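Long-range contacts in sugar ABC transporter substrate-binding protein (Treponema pallidum subsp. pallidum, PDB 5U2P), which probably binds a sugar or related solute in the periplasm for delivery to an ABC transporter, although its natural ligand is not known: residues 115-120 and 345-350; 298-303 and 365-370; 100-105 and 123-128; 135-140 and 304-309; 333-338 and 350-355. All coordinates share one frame; numbering follows the deposited sequence.

Interaction 1: residues 115-120 and 345-350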
# COMPACT_ATOMS: atom_id res chain seq x y z
N PRO A 115 -3.28 -6.33 19.06
CA PRO A 115 -2.72 -5.01 19.41
C PRO A 115 -1.26 -4.79 19.01
O PRO A 115 -0.80 -3.64 19.00
CB PRO A 115 -2.87 -4.97 20.94
CG PRO A 115 -3.98 -5.89 21.24
CD PRO A 115 -3.89 -6.99 20.23
N ASP A 116 -0.55 -5.86 18.70
CA ASP A 116 0.86 -5.76 18.33
C ASP A 116 1.04 -5.48 16.83
O ASP A 116 2.12 -5.14 16.37
CB ASP A 116 1.60 -7.05 18.69
CG ASP A 116 1.71 -7.26 20.19
OD1 ASP A 116 1.79 -6.26 20.94
OD2 ASP A 116 1.73 -8.44 20.61
N LEU A 117 -0.04 -5.61 16.06
CA LEU A 117 0.02 -5.28 14.64
C LEU A 117 0.20 -3.78 14.40
O LEU A 117 -0.41 -2.96 15.08
CB LEU A 117 -1.24 -5.74 13.93
CG LEU A 117 -1.48 -7.24 13.88
CD1 LEU A 117 -2.88 -7.51 13.37
CD2 LEU A 117 -0.44 -7.91 13.00
N LEU A 118 1.00 -3.43 13.40
CA LEU A 118 1.19 -2.03 13.05
C LEU A 118 -0.04 -1.48 12.34
O LEU A 118 -0.54 -0.40 12.69
CB LEU A 118 2.43 -1.87 12.18
CG LEU A 118 3.75 -2.24 12.88
CD1 LEU A 118 4.93 -2.26 11.93
CD2 LEU A 118 4.04 -1.32 14.05
N ILE A 119 -0.50 -2.20 11.33
CA ILE A 119 -1.66 -1.80 10.52
C ILE A 119 -2.59 -3.01 10.38
O ILE A 119 -2.47 -3.78 9.41
CB ILE A 119 -1.25 -1.31 9.10
CG1 ILE A 119 -0.06 -0.35 9.16
CG2 ILE A 119 -2.46 -0.67 8.42
CD1 ILE A 119 0.55 -0.06 7.79
N PRO A 120 -3.46 -3.23 11.37
CA PRO A 120 -4.26 -4.46 11.31
C PRO A 120 -5.06 -4.56 10.01
O PRO A 120 -5.73 -3.60 9.63
CB PRO A 120 -5.18 -4.35 12.53
CG PRO A 120 -4.54 -3.38 13.43
CD PRO A 120 -3.75 -2.44 12.57
N PRO A 345 7.85 -4.62 8.49
CA PRO A 345 7.37 -5.58 9.48
C PRO A 345 5.86 -5.55 9.64
O PRO A 345 5.20 -4.55 9.31
CB PRO A 345 8.08 -5.14 10.78
CG PRO A 345 8.30 -3.68 10.59
CD PRO A 345 8.61 -3.52 9.13
N ALA A 346 5.30 -6.63 10.16
CA ALA A 346 3.86 -6.70 10.43
C ALA A 346 3.55 -6.30 11.86
O ALA A 346 2.47 -5.77 12.16
CB ALA A 346 3.35 -8.11 10.16
N PHE A 347 4.51 -6.57 12.74
CA PHE A 347 4.36 -6.35 14.17
C PHE A 347 5.33 -5.30 14.74
O PHE A 347 6.43 -5.08 14.22
CB PHE A 347 4.54 -7.67 14.93
CG PHE A 347 3.42 -8.66 14.71
CD1 PHE A 347 2.34 -8.71 15.58
CD2 PHE A 347 3.45 -9.53 13.63
CE1 PHE A 347 1.31 -9.61 15.37
CE2 PHE A 347 2.43 -10.43 13.42
CZ PHE A 347 1.35 -10.47 14.29
N ARG A 348 4.87 -4.67 15.81
CA ARG A 348 5.68 -3.81 16.67
C ARG A 348 6.96 -4.50 17.17
O ARG A 348 6.94 -5.68 17.52
CB ARG A 348 4.84 -3.41 17.88
CG ARG A 348 4.94 -1.97 18.32
CD ARG A 348 3.85 -1.67 19.35
NE ARG A 348 2.51 -1.90 18.80
CZ ARG A 348 1.93 -1.10 17.92
NH1 ARG A 348 2.58 -0.03 17.47
NH2 ARG A 348 0.70 -1.36 17.47
N ASN A 349 8.07 -3.75 17.21
CA ASN A 349 9.30 -4.21 17.86
C ASN A 349 9.93 -5.44 17.20
O ASN A 349 10.41 -6.34 17.87
CB ASN A 349 9.04 -4.52 19.34
CG ASN A 349 8.43 -3.34 20.08
OD1 ASN A 349 8.80 -2.19 19.84
ND2 ASN A 349 7.48 -3.63 20.97
N THR A 350 9.91 -5.45 15.87
CA THR A 350 10.62 -6.46 15.09
C THR A 350 12.03 -5.96 14.80
O THR A 350 12.26 -5.26 13.81
CB THR A 350 9.89 -6.77 13.79
OG1 THR A 350 8.56 -7.23 14.09
CG2 THR A 350 10.60 -7.83 12.99
O HOH W 1 -0.65 0.45 15.32
O HOH W 2 0.41 -4.86 10.45
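Leu117 and Phe347 form a single antiparallel bridge, a non-hydrogen-bonded pair with their CA atoms 4.5 Å apart, flanked by the nearly straight bond from Arg348 N to Asp116 O (2.8 Å) and that from Leu118 N to Ala346 O (3.0 Å). Both side chains leave the bridge on the same side. With each CG anti to its own carbonyl carbon (chi1 -66° for Leu117, -69° for Phe347), they run alongside each other, and Leu117 CD2 settles over one face of the Phe347 ring in a CH-pi contact, 3.6 Å from the centroid and offset toward the rim. Asp116 CB meets the edge of the same ring, near its plane. Leu118 spreads its two methyls between Pro345, touched by CD1, and the guanidinium group of Arg348, which CD2 covers on one face.

That guanidinium group folds back through a bend at chi3, so that NH2 gives a bond to Pro115 O (3.1 Å) lying close to its plane. NH2 also reaches a water that is hydrogen-bonded to Leu118 O, while NH1 is spent on Glu368 O. A second water joins Ile119 N to Ala346 O. Leu117 and Phe347 continue onto Pro132 and Leu131 of strand 131-132. An isolated beta bridge between two loops thus packs against strand 131-132, an outermost strand of the five-stranded sheet, with Arg348 extending the join toward helix 360-367.

Interaction 2: residues 298-303 and 365-370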
# COMPACT_ATOMS: atom_id res chain seq x y z
N ASP A 298 -3.31 13.53 8.62
CA ASP A 298 -4.05 12.57 9.43
C ASP A 298 -3.62 11.13 9.17
O ASP A 298 -3.46 10.35 10.11
CB ASP A 298 -5.56 12.72 9.20
CG ASP A 298 -6.00 12.32 7.79
OD1 ASP A 298 -5.14 12.16 6.90
OD2 ASP A 298 -7.23 12.19 7.57
N VAL A 299 -3.41 10.77 7.91
CA VAL A 299 -3.15 9.38 7.54
C VAL A 299 -2.26 9.31 6.30
O VAL A 299 -2.26 10.22 5.48
CB VAL A 299 -4.48 8.63 7.27
CG1 VAL A 299 -5.04 8.95 5.88
CG2 VAL A 299 -4.30 7.16 7.45
N LEU A 300 -1.48 8.25 6.20
CA LEU A 300 -0.73 7.95 4.98
C LEU A 300 -1.59 7.04 4.11
O LEU A 300 -2.46 6.35 4.63
CB LEU A 300 0.61 7.27 5.29
CG LEU A 300 1.62 8.09 6.08
CD1 LEU A 300 2.79 7.24 6.48
CD2 LEU A 300 2.10 9.28 5.27
N THR A 301 -1.34 7.03 2.81
CA THR A 301 -1.88 5.98 1.95
C THR A 301 -0.77 5.09 1.39
O THR A 301 0.41 5.45 1.41
CB THR A 301 -2.71 6.54 0.76
OG1 THR A 301 -1.84 7.01 -0.28
CG2 THR A 301 -3.66 7.66 1.22
N GLY A 302 -1.17 3.92 0.92
CA GLY A 302 -0.24 2.98 0.30
C GLY A 302 -0.95 1.75 -0.20
O GLY A 302 -2.17 1.75 -0.38
N SER A 303 -0.17 0.71 -0.45
CA SER A 303 -0.72 -0.59 -0.74
C SER A 303 -0.65 -1.48 0.49
O SER A 303 0.43 -1.70 1.04
CB SER A 303 0.03 -1.29 -1.85
OG SER A 303 -0.52 -2.59 -1.98
N SER A 365 5.54 8.43 13.33
CA SER A 365 4.36 9.29 13.39
C SER A 365 3.09 8.63 12.86
O SER A 365 1.99 8.92 13.34
CB SER A 365 4.61 10.58 12.62
OG SER A 365 4.95 10.35 11.26
N HIS A 366 3.22 7.74 11.88
CA HIS A 366 2.05 7.17 11.23
C HIS A 366 2.05 5.65 11.22
O HIS A 366 1.09 5.04 11.69
CB HIS A 366 1.93 7.71 9.80
CG HIS A 366 1.52 9.15 9.74
ND1 HIS A 366 2.40 10.19 9.95
CD2 HIS A 366 0.32 9.72 9.47
CE1 HIS A 366 1.76 11.34 9.83
NE2 HIS A 366 0.50 11.08 9.53
N ILE A 367 3.10 5.03 10.70
CA ILE A 367 3.02 3.59 10.45
C ILE A 367 2.88 2.83 11.77
O ILE A 367 2.03 1.96 11.91
CB ILE A 367 4.23 3.07 9.63
CG1 ILE A 367 4.29 3.78 8.26
CG2 ILE A 367 4.13 1.56 9.45
CD1 ILE A 367 5.62 3.60 7.49
N GLU A 368 3.68 3.19 12.77
CA GLU A 368 3.63 2.49 14.05
C GLU A 368 2.29 2.65 14.76
O GLU A 368 1.91 1.82 15.59
CB GLU A 368 4.76 2.98 14.97
CG GLU A 368 5.75 1.89 15.31
CD GLU A 368 6.90 2.39 16.17
OE1 GLU A 368 6.93 3.60 16.50
OE2 GLU A 368 7.76 1.56 16.52
N LYS A 369 1.56 3.71 14.40
CA LYS A 369 0.28 4.02 15.01
C LYS A 369 -0.88 3.55 14.16
O LYS A 369 -2.05 3.80 14.48
CB LYS A 369 0.15 5.53 15.24
CG LYS A 369 1.33 6.14 15.99
CD LYS A 369 1.08 7.58 16.37
CE LYS A 369 2.24 8.16 17.15
NZ LYS A 369 1.94 9.54 17.64
N GLY A 370 -0.58 2.87 13.06
CA GLY A 370 -1.61 2.34 12.20
C GLY A 370 -2.35 3.36 11.36
O GLY A 370 -3.42 3.05 10.80
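His366 ND1 donates to Ser365 OG at 2.9 Å, nearly in the plane of the imidazole that packs on Leu300, and the ring's other nitrogen, NE2, is hydrogen-bonded to Gln297 O. Ser365 OG is in turn bonded to Ala361 O, one turn earlier in the helix. These bonds fix the ring's rotation. ND1 donates, and a carbonyl at NE2 can only accept, a pattern consistent with a doubly protonated, positively charged ring.

No hydrogen bond joins the two segments, and contact is by carbon. Leu300 points at the helix and crosses His366 at about a right angle. Its CG, anti to the carbonyl carbon (chi1 -64°), brings CD1 to 3.5 Å from His366 CB and itself approaches the ring obliquely, 3.8 Å from His366 CG. A longer touch of 4.2 Å links Leu300 CD1 to Ile367 CG1. At the ring's edge, near its plane, Val299 CA lies 4.0 Å from His366 CD2. Beyond His366 the chain turns away through a Schellman motif, with Gly370 at positive phi.

The contact therefore presses the C-terminal turn of helix 360-367 onto the start of strand 300-303. Leu300 also meets Leu362 of that helix and Ile139 of strand 138-145, and its backbone is hydrogen-bonded to Lys371 and Ile373, where parallel strand 372-374 runs alongside.

Interaction 3: residues 100-105 and 123-128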
# COMPACT_ATOMS: atom_id res chain seq x y z
N ASP A 100 -15.97 -15.17 0.98
CA ASP A 100 -16.72 -14.75 2.16
C ASP A 100 -16.05 -15.25 3.43
O ASP A 100 -16.14 -16.44 3.77
CB ASP A 100 -18.18 -15.27 2.11
CG ASP A 100 -19.04 -14.69 3.22
OD1 ASP A 100 -18.50 -14.11 4.18
OD2 ASP A 100 -20.28 -14.83 3.14
N PRO A 101 -15.36 -14.35 4.16
CA PRO A 101 -14.64 -14.87 5.33
C PRO A 101 -15.54 -15.44 6.43
O PRO A 101 -15.07 -16.23 7.25
CB PRO A 101 -13.88 -13.63 5.85
CG PRO A 101 -14.75 -12.49 5.43
CD PRO A 101 -15.32 -12.88 4.10
N TYR A 102 -16.81 -15.05 6.47
CA TYR A 102 -17.71 -15.51 7.52
C TYR A 102 -18.14 -16.96 7.25
O TYR A 102 -18.63 -17.66 8.15
CB TYR A 102 -18.92 -14.56 7.65
CG TYR A 102 -18.44 -13.19 8.07
CD1 TYR A 102 -18.19 -12.21 7.12
CD2 TYR A 102 -18.17 -12.90 9.40
CE1 TYR A 102 -17.72 -10.96 7.50
CE2 TYR A 102 -17.71 -11.65 9.79
CZ TYR A 102 -17.48 -10.69 8.83
OH TYR A 102 -17.00 -9.46 9.20
N LEU A 103 -17.93 -17.40 6.01
CA LEU A 103 -18.14 -18.79 5.62
C LEU A 103 -16.93 -19.68 5.85
O LEU A 103 -17.07 -20.85 6.19
CB LEU A 103 -18.49 -18.88 4.14
CG LEU A 103 -19.85 -19.45 3.76
CD1 LEU A 103 -20.95 -18.55 4.29
CD2 LEU A 103 -19.94 -19.61 2.25
N TYR A 104 -15.74 -19.12 5.65
CA TYR A 104 -14.54 -19.96 5.52
C TYR A 104 -13.44 -19.75 6.53
O TYR A 104 -12.65 -20.67 6.74
CB TYR A 104 -13.94 -19.78 4.14
CG TYR A 104 -14.84 -20.23 3.01
CD1 TYR A 104 -15.25 -21.55 2.94
CD2 TYR A 104 -15.25 -19.35 2.03
CE1 TYR A 104 -16.07 -21.98 1.92
CE2 TYR A 104 -16.06 -19.77 1.00
CZ TYR A 104 -16.46 -21.09 0.95
OH TYR A 104 -17.27 -21.52 -0.06
N PHE A 105 -13.36 -18.57 7.14
CA PHE A 105 -12.22 -18.23 8.00
C PHE A 105 -12.57 -17.88 9.43
O PHE A 105 -13.61 -17.32 9.72
CB PHE A 105 -11.44 -17.07 7.39
CG PHE A 105 -10.99 -17.32 5.98
CD1 PHE A 105 -10.38 -18.52 5.65
CD2 PHE A 105 -11.18 -16.37 5.00
CE1 PHE A 105 -9.97 -18.77 4.35
CE2 PHE A 105 -10.78 -16.62 3.69
CZ PHE A 105 -10.17 -17.82 3.37
N ASP A 123 -11.52 -6.36 7.04
CA ASP A 123 -12.59 -6.51 6.05
C ASP A 123 -13.45 -5.26 6.13
O ASP A 123 -13.12 -4.34 6.87
CB ASP A 123 -13.38 -7.81 6.29
CG ASP A 123 -14.45 -7.70 7.38
OD1 ASP A 123 -14.37 -6.82 8.28
OD2 ASP A 123 -15.38 -8.53 7.34
N PRO A 124 -14.54 -5.21 5.35
CA PRO A 124 -15.27 -3.93 5.34
C PRO A 124 -16.02 -3.65 6.65
O PRO A 124 -16.55 -2.55 6.83
CB PRO A 124 -16.25 -4.10 4.16
CG PRO A 124 -15.60 -5.13 3.27
CD PRO A 124 -14.92 -6.08 4.22
N TYR A 125 -16.05 -4.64 7.55
CA TYR A 125 -16.65 -4.49 8.87
C TYR A 125 -15.60 -4.20 9.93
O TYR A 125 -15.94 -4.04 11.10
CB TYR A 125 -17.40 -5.76 9.29
CG TYR A 125 -18.66 -6.06 8.51
CD1 TYR A 125 -19.87 -5.44 8.82
CD2 TYR A 125 -18.65 -7.00 7.47
CE1 TYR A 125 -21.02 -5.73 8.11
CE2 TYR A 125 -19.81 -7.30 6.77
CZ TYR A 125 -20.98 -6.66 7.08
OH TYR A 125 -22.12 -6.97 6.38
N GLY A 126 -14.33 -4.20 9.54
CA GLY A 126 -13.27 -3.89 10.49
C GLY A 126 -12.65 -5.10 11.16
O GLY A 126 -11.90 -4.96 12.14
N LYS A 127 -12.94 -6.29 10.65
CA LYS A 127 -12.50 -7.53 11.30
C LYS A 127 -11.25 -8.10 10.64
O LYS A 127 -11.05 -7.95 9.44
CB LYS A 127 -13.62 -8.57 11.27
CG LYS A 127 -14.78 -8.24 12.20
CD LYS A 127 -15.64 -9.47 12.47
CE LYS A 127 -16.64 -9.21 13.60
NZ LYS A 127 -17.46 -8.00 13.35
N THR A 128 -10.41 -8.75 11.44
CA THR A 128 -9.12 -9.25 10.98
C THR A 128 -9.22 -10.76 10.80
O THR A 128 -9.52 -11.47 11.76
CB THR A 128 -7.99 -8.94 12.01
OG1 THR A 128 -7.86 -7.52 12.17
CG2 THR A 128 -6.66 -9.52 11.58
O HOH W 3 -18.83 -8.15 11.16
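An Asx turn built on Asp123, set within a type I beta turn from Asp123 to Gly126, receives the phenol of Tyr102 from the short helix 101-104. Tyr102 OH donates to Asp123 OD2 at 2.6 Å, approaching on the syn side and only slightly out of the carboxylate plane; ring and carboxylate are turned about 50° against each other. The other oxygen, OD1, is used inside the loop. Tyr125 N and Lys127 N, each 2.8 Å from Asp123 OD1, come to it from opposite faces of the carboxylate. Asp123 CG stands between its backbone N and carbonyl carbon (chi1 82°), which folds the carboxylate back over its own turn and leaves OD2 for the tyrosine.

Two further side chains close round the phenol. Tyr125 brings CD2 to 3.4 Å from Tyr102 OH, the two rings lying almost perpendicular but meeting obliquely. Lys127 passes across at about a right angle, its CD 3.5 Å from the same OH and near the plane of the Tyr102 ring. Its chain then bends at chi4, and NZ donates to a water that donates to Tyr102 OH in turn. The ring itself rests edge-to-face with Phe129, and the helix that carries it is capped by Asp100, whose OD1 accepts from Tyr102 N.

Donating to the carboxylate and accepting from water, the hydroxyl is fixed on two sides at this surface contact. The water-linked lysine thus meets the phenol oxygen rather than the carboxylate, and the short bond to Asp123 would be expected to carry appreciable charge-assisted character.

Interaction 4: residues 135-140 and 304-309. With EDO (1,2-ethanediol), chain E.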
# COMPACT_ATOMS: atom_id res chain seq x y z
N CYS A 135 3.13 -5.26 7.15
CA CYS A 135 2.07 -4.30 7.43
C CYS A 135 1.55 -3.65 6.15
O CYS A 135 0.38 -3.28 6.05
CB CYS A 135 2.52 -3.22 8.42
SG CYS A 135 3.84 -2.06 7.83
N ALA A 136 2.42 -3.57 5.14
CA ALA A 136 2.12 -2.88 3.90
C ALA A 136 3.13 -3.27 2.86
O ALA A 136 4.26 -3.62 3.20
CB ALA A 136 2.13 -1.37 4.12
N VAL A 137 2.72 -3.22 1.60
CA VAL A 137 3.61 -3.45 0.46
C VAL A 137 4.40 -2.19 0.11
O VAL A 137 5.60 -2.22 -0.20
CB VAL A 137 2.83 -3.92 -0.79
CG1 VAL A 137 3.75 -4.00 -2.00
CG2 VAL A 137 2.19 -5.27 -0.53
N SER A 138 3.68 -1.08 0.14
CA SER A 138 4.14 0.21 -0.34
C SER A 138 3.52 1.32 0.50
O SER A 138 2.34 1.26 0.84
CB SER A 138 3.73 0.37 -1.81
OG SER A 138 4.07 1.64 -2.28
N ILE A 139 4.33 2.30 0.89
CA ILE A 139 3.86 3.52 1.55
C ILE A 139 4.10 4.70 0.61
O ILE A 139 5.20 4.85 0.10
CB ILE A 139 4.59 3.76 2.89
CG1 ILE A 139 4.32 2.58 3.84
CG2 ILE A 139 4.19 5.08 3.51
CD1 ILE A 139 2.94 2.50 4.39
N ASN A 140 3.07 5.50 0.35
CA ASN A 140 3.22 6.71 -0.46
C ASN A 140 3.63 7.90 0.38
O ASN A 140 3.01 8.19 1.40
CB ASN A 140 1.89 7.05 -1.18
CG ASN A 140 1.48 5.98 -2.18
OD1 ASN A 140 2.31 5.39 -2.87
ND2 ASN A 140 0.19 5.71 -2.25
N LEU A 304 -1.82 -1.97 0.89
CA LEU A 304 -1.94 -2.94 1.98
C LEU A 304 -2.26 -4.33 1.42
O LEU A 304 -2.76 -5.21 2.13
CB LEU A 304 -3.01 -2.48 2.98
CG LEU A 304 -2.86 -1.04 3.51
CD1 LEU A 304 -3.97 -0.67 4.51
CD2 LEU A 304 -1.48 -0.83 4.14
N GLU A 305 -1.91 -4.54 0.15
CA GLU A 305 -2.13 -5.81 -0.52
C GLU A 305 -1.04 -6.80 -0.12
O GLU A 305 -0.22 -7.20 -0.94
CB GLU A 305 -2.15 -5.62 -2.04
CG GLU A 305 -3.32 -4.72 -2.53
CD GLU A 305 -4.61 -5.46 -2.74
OE1 GLU A 305 -4.56 -6.70 -2.88
OE2 GLU A 305 -5.68 -4.81 -2.75
N VAL A 306 -1.05 -7.17 1.15
CA VAL A 306 -0.07 -8.07 1.74
C VAL A 306 -0.60 -9.49 1.81
O VAL A 306 -1.80 -9.74 1.63
CB VAL A 306 0.33 -7.59 3.15
CG1 VAL A 306 0.91 -6.14 3.10
CG2 VAL A 306 -0.84 -7.68 4.14
N GLN A 307 0.30 -10.44 2.04
CA GLN A 307 -0.09 -11.82 2.24
C GLN A 307 -0.37 -12.09 3.71
O GLN A 307 0.17 -11.41 4.59
CB GLN A 307 0.99 -12.77 1.71
CG GLN A 307 1.19 -12.67 0.19
CD GLN A 307 -0.12 -12.73 -0.61
OE1 GLN A 307 -0.53 -11.75 -1.25
NE2 GLN A 307 -0.77 -13.88 -0.58
N GLY A 308 -1.19 -13.10 3.97
CA GLY A 308 -1.50 -13.49 5.33
C GLY A 308 -1.84 -14.96 5.44
O GLY A 308 -2.03 -15.64 4.44
N LEU A 309 -1.92 -15.43 6.68
CA LEU A 309 -2.25 -16.82 6.98
C LEU A 309 -3.58 -16.81 7.71
O LEU A 309 -3.68 -16.24 8.80
CB LEU A 309 -1.17 -17.47 7.85
CG LEU A 309 0.22 -17.56 7.25
CD1 LEU A 309 1.20 -18.07 8.32
CD2 LEU A 309 0.22 -18.48 6.05
C1 EDO E . 0.76 1.89 -3.93
O1 EDO E . 1.70 2.77 -3.31
C2 EDO E . -0.59 2.54 -4.17
O2 EDO E . -0.58 3.97 -4.18
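Ala136 and Val137 meet Leu304 and Val306 without a single hydrogen bond, so the crossing of these two segments rests wholly on packing. The close, buried part is made by two side chains set on Cys135 and Ala136. Val306 points at the other segment and sets CG1, its branch anti to the carbonyl carbon (chi1 -58°), against the backbone of Ala136, 3.6 Å from Ala136 CA. Leu304 starts away from the contact, but its chain returns, and CD2 ends between Cys135 O at 3.6 Å and Ala136 CB at 3.7 Å.

The outer side is looser. Val137 is exposed, and its methyl CG2 touches Val306 CG1 at 3.9 Å. The same methyl makes a short methyl-to-carbonyl touch, 3.1 Å from Val137 CG2 to Glu305 O, whose residue is the centre of an inverse gamma turn. Glu305 carries its carboxylate off to Gln374. Further along 135-140, a 1,2-ethanediol, probably from the crystallisation liquor, lies on polar groups that take no part in the crossing: its O1 donates to Asn140 OD1, Asn140 ND2 donates to its O2 at 2.7 Å, and Ser138 OG, also bonded to Ser269 OG, stands 2.8 Å from O1. Asp377 binds the diol as well.

Both segments run from one sheet to the other. The first comes from strand 131-132 and enters strand 138-145 through a classic beta bulge, Val137 and Ser138 facing Ser303; the second leaves strand 300-303 for strand 307-311. Such side-by-side crossovers between two lobes form the hinge of periplasmic binding proteins, and this pair probably serves likewise.

Interaction 5: residues 333-338 and 350-355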
# COMPACT_ATOMS: atom_id res chain seq x y z
N TYR A 333 9.56 -15.08 17.08
CA TYR A 333 9.34 -15.63 15.75
C TYR A 333 9.38 -14.57 14.67
O TYR A 333 9.94 -14.80 13.60
CB TYR A 333 8.03 -16.40 15.71
CG TYR A 333 8.13 -17.82 16.23
CD1 TYR A 333 8.45 -18.10 17.55
CD2 TYR A 333 7.91 -18.90 15.39
CE1 TYR A 333 8.55 -19.39 18.00
CE2 TYR A 333 8.00 -20.19 15.84
CZ TYR A 333 8.32 -20.43 17.15
OH TYR A 333 8.40 -21.72 17.61
N GLN A 334 8.79 -13.40 14.94
CA GLN A 334 8.88 -12.30 13.99
C GLN A 334 10.34 -11.90 13.75
O GLN A 334 10.72 -11.61 12.61
CB GLN A 334 8.08 -11.09 14.48
CG GLN A 334 6.57 -11.29 14.46
CD GLN A 334 6.07 -11.59 13.06
OE1 GLN A 334 6.28 -10.80 12.14
NE2 GLN A 334 5.45 -12.75 12.88
N ASN A 335 11.14 -11.88 14.81
CA ASN A 335 12.54 -11.49 14.67
C ASN A 335 13.32 -12.48 13.80
O ASN A 335 14.06 -12.09 12.91
CB ASN A 335 13.19 -11.34 16.04
CG ASN A 335 12.83 -10.02 16.70
OD1 ASN A 335 12.65 -9.00 16.03
ND2 ASN A 335 12.72 -10.03 18.03
N SER A 336 13.10 -13.76 14.04
CA SER A 336 13.69 -14.81 13.22
C SER A 336 13.21 -14.72 11.78
O SER A 336 14.01 -14.76 10.84
CB SER A 336 13.34 -16.18 13.82
OG SER A 336 13.83 -17.23 13.01
N PHE A 337 11.91 -14.56 11.59
CA PHE A 337 11.33 -14.48 10.27
C PHE A 337 11.91 -13.35 9.42
O PHE A 337 12.18 -13.53 8.23
CB PHE A 337 9.80 -14.32 10.43
CG PHE A 337 9.03 -14.32 9.14
CD1 PHE A 337 9.19 -15.32 8.21
CD2 PHE A 337 8.08 -13.33 8.90
CE1 PHE A 337 8.45 -15.32 7.04
CE2 PHE A 337 7.34 -13.32 7.72
CZ PHE A 337 7.53 -14.32 6.79
N PHE A 338 12.09 -12.18 10.02
CA PHE A 338 12.52 -11.01 9.28
C PHE A 338 14.04 -10.92 9.13
O PHE A 338 14.55 -9.92 8.60
CB PHE A 338 11.96 -9.74 9.91
CG PHE A 338 10.59 -9.38 9.37
CD1 PHE A 338 9.44 -9.88 9.95
CD2 PHE A 338 10.47 -8.62 8.22
CE1 PHE A 338 8.19 -9.59 9.42
CE2 PHE A 338 9.23 -8.33 7.68
CZ PHE A 338 8.08 -8.82 8.29
N THR A 350 9.91 -5.45 15.87
CA THR A 350 10.62 -6.46 15.09
C THR A 350 12.03 -5.96 14.80
O THR A 350 12.26 -5.26 13.81
CB THR A 350 9.89 -6.77 13.79
OG1 THR A 350 8.56 -7.23 14.09
CG2 THR A 350 10.60 -7.83 12.99
N THR A 351 12.96 -6.31 15.69
CA THR A 351 14.32 -5.77 15.65
C THR A 351 15.05 -6.05 14.34
O THR A 351 15.81 -5.22 13.85
CB THR A 351 15.16 -6.34 16.81
OG1 THR A 351 15.39 -7.74 16.62
CG2 THR A 351 14.45 -6.13 18.13
N SER A 352 14.83 -7.24 13.77
CA SER A 352 15.53 -7.65 12.56
C SER A 352 15.00 -7.01 11.29
O SER A 352 15.63 -7.10 10.23
CB SER A 352 15.46 -9.17 12.42
OG SER A 352 14.10 -9.59 12.39
N ALA A 353 13.83 -6.38 11.37
CA ALA A 353 13.28 -5.67 10.23
C ALA A 353 13.95 -4.30 10.16
O ALA A 353 13.94 -3.54 11.13
CB ALA A 353 11.75 -5.53 10.33
N VAL A 354 14.55 -4.01 9.02
CA VAL A 354 15.23 -2.74 8.81
C VAL A 354 14.26 -1.69 8.27
O VAL A 354 13.65 -1.89 7.22
CB VAL A 354 16.40 -2.91 7.83
CG1 VAL A 354 17.16 -1.60 7.66
CG2 VAL A 354 17.33 -4.02 8.31
N ILE A 355 14.14 -0.57 8.98
CA ILE A 355 13.35 0.58 8.50
C ILE A 355 14.27 1.63 7.84
O ILE A 355 15.14 2.18 8.51
CB ILE A 355 12.58 1.27 9.64
CG1 ILE A 355 11.87 0.24 10.54
CG2 ILE A 355 11.60 2.31 9.09
CD1 ILE A 355 10.82 -0.58 9.82
O HOH W 4 6.77 -8.23 12.16
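The Phe338 ring is met obliquely by two small groups of the facing loop, Thr350 CG2, 3.8 Å from CD1, and Ala353 CB, 4.0 Å from CD2, neither squarely over a face nor at the edge. Gln334 O lies at the ring's edge in its plane, and His341 makes an edge-to-face pair with it. The second flat group is the amide of Asn335, whose side chain and that of Thr351 cross at about a right angle. Its OD1 takes two bonds, both weak, from Thr351 N at 2.7 Å and from Thr351 OG1 at 3.1 Å.

The firmer polar link uses the backbone of the same asparagine. Ser352 points at the helix, and with OG held between its own N and carbonyl carbon (chi1 58°) it donates to Asn335 O at 2.6 Å. The hydroxyl lies in the carbonyl plane, on a lone pair, with a C=O...OG angle of 118°. It is also tucked against Phe338 CB at 3.3 Å. On the inner side, a water donates to Gln334 OE1 and is hydrogen-bonded to Thr350 OG1. Each of these residues has a further partner: Gln334 NE2 is bonded to Leu328 O, and Thr350 OG1 to Phe347 O.

Thr350 to Ala353 form a type I beta turn, closed by Ala353 N to Thr350 O at 3.1 Å. Through Thr351 and Ser352, its two central residues, this turn is bonded to the side-chain amide and backbone carbonyl of Asn335: a type I turn packed on the last turn of helix 331-337, beside the place where the chain leaves the helix.

Overall arrangement
Interactions 1, 2 and 4 form a touching group near the junction of the two sheets, about 12 Å apart between centres in every pairing. Leu118 CD2 lies 3.8 Å from Glu368 CA, linking interactions 1 and 2, while Ser303 O stands 2.8 Å from Val137 N, linking 2 and 4 through neighbouring strands. Interaction 5 shares Thr350 with interaction 1 and packs Phe338 against Pro345. Interaction 3 is more remote, about 28 Å from interaction 5 between centres, and brushes interaction 1 through Pro120 and Thr128. Ethanediol sits at the interaction 4 end of strand 138-145, close to the probable hinge; whether it marks the natural ligand site is not known.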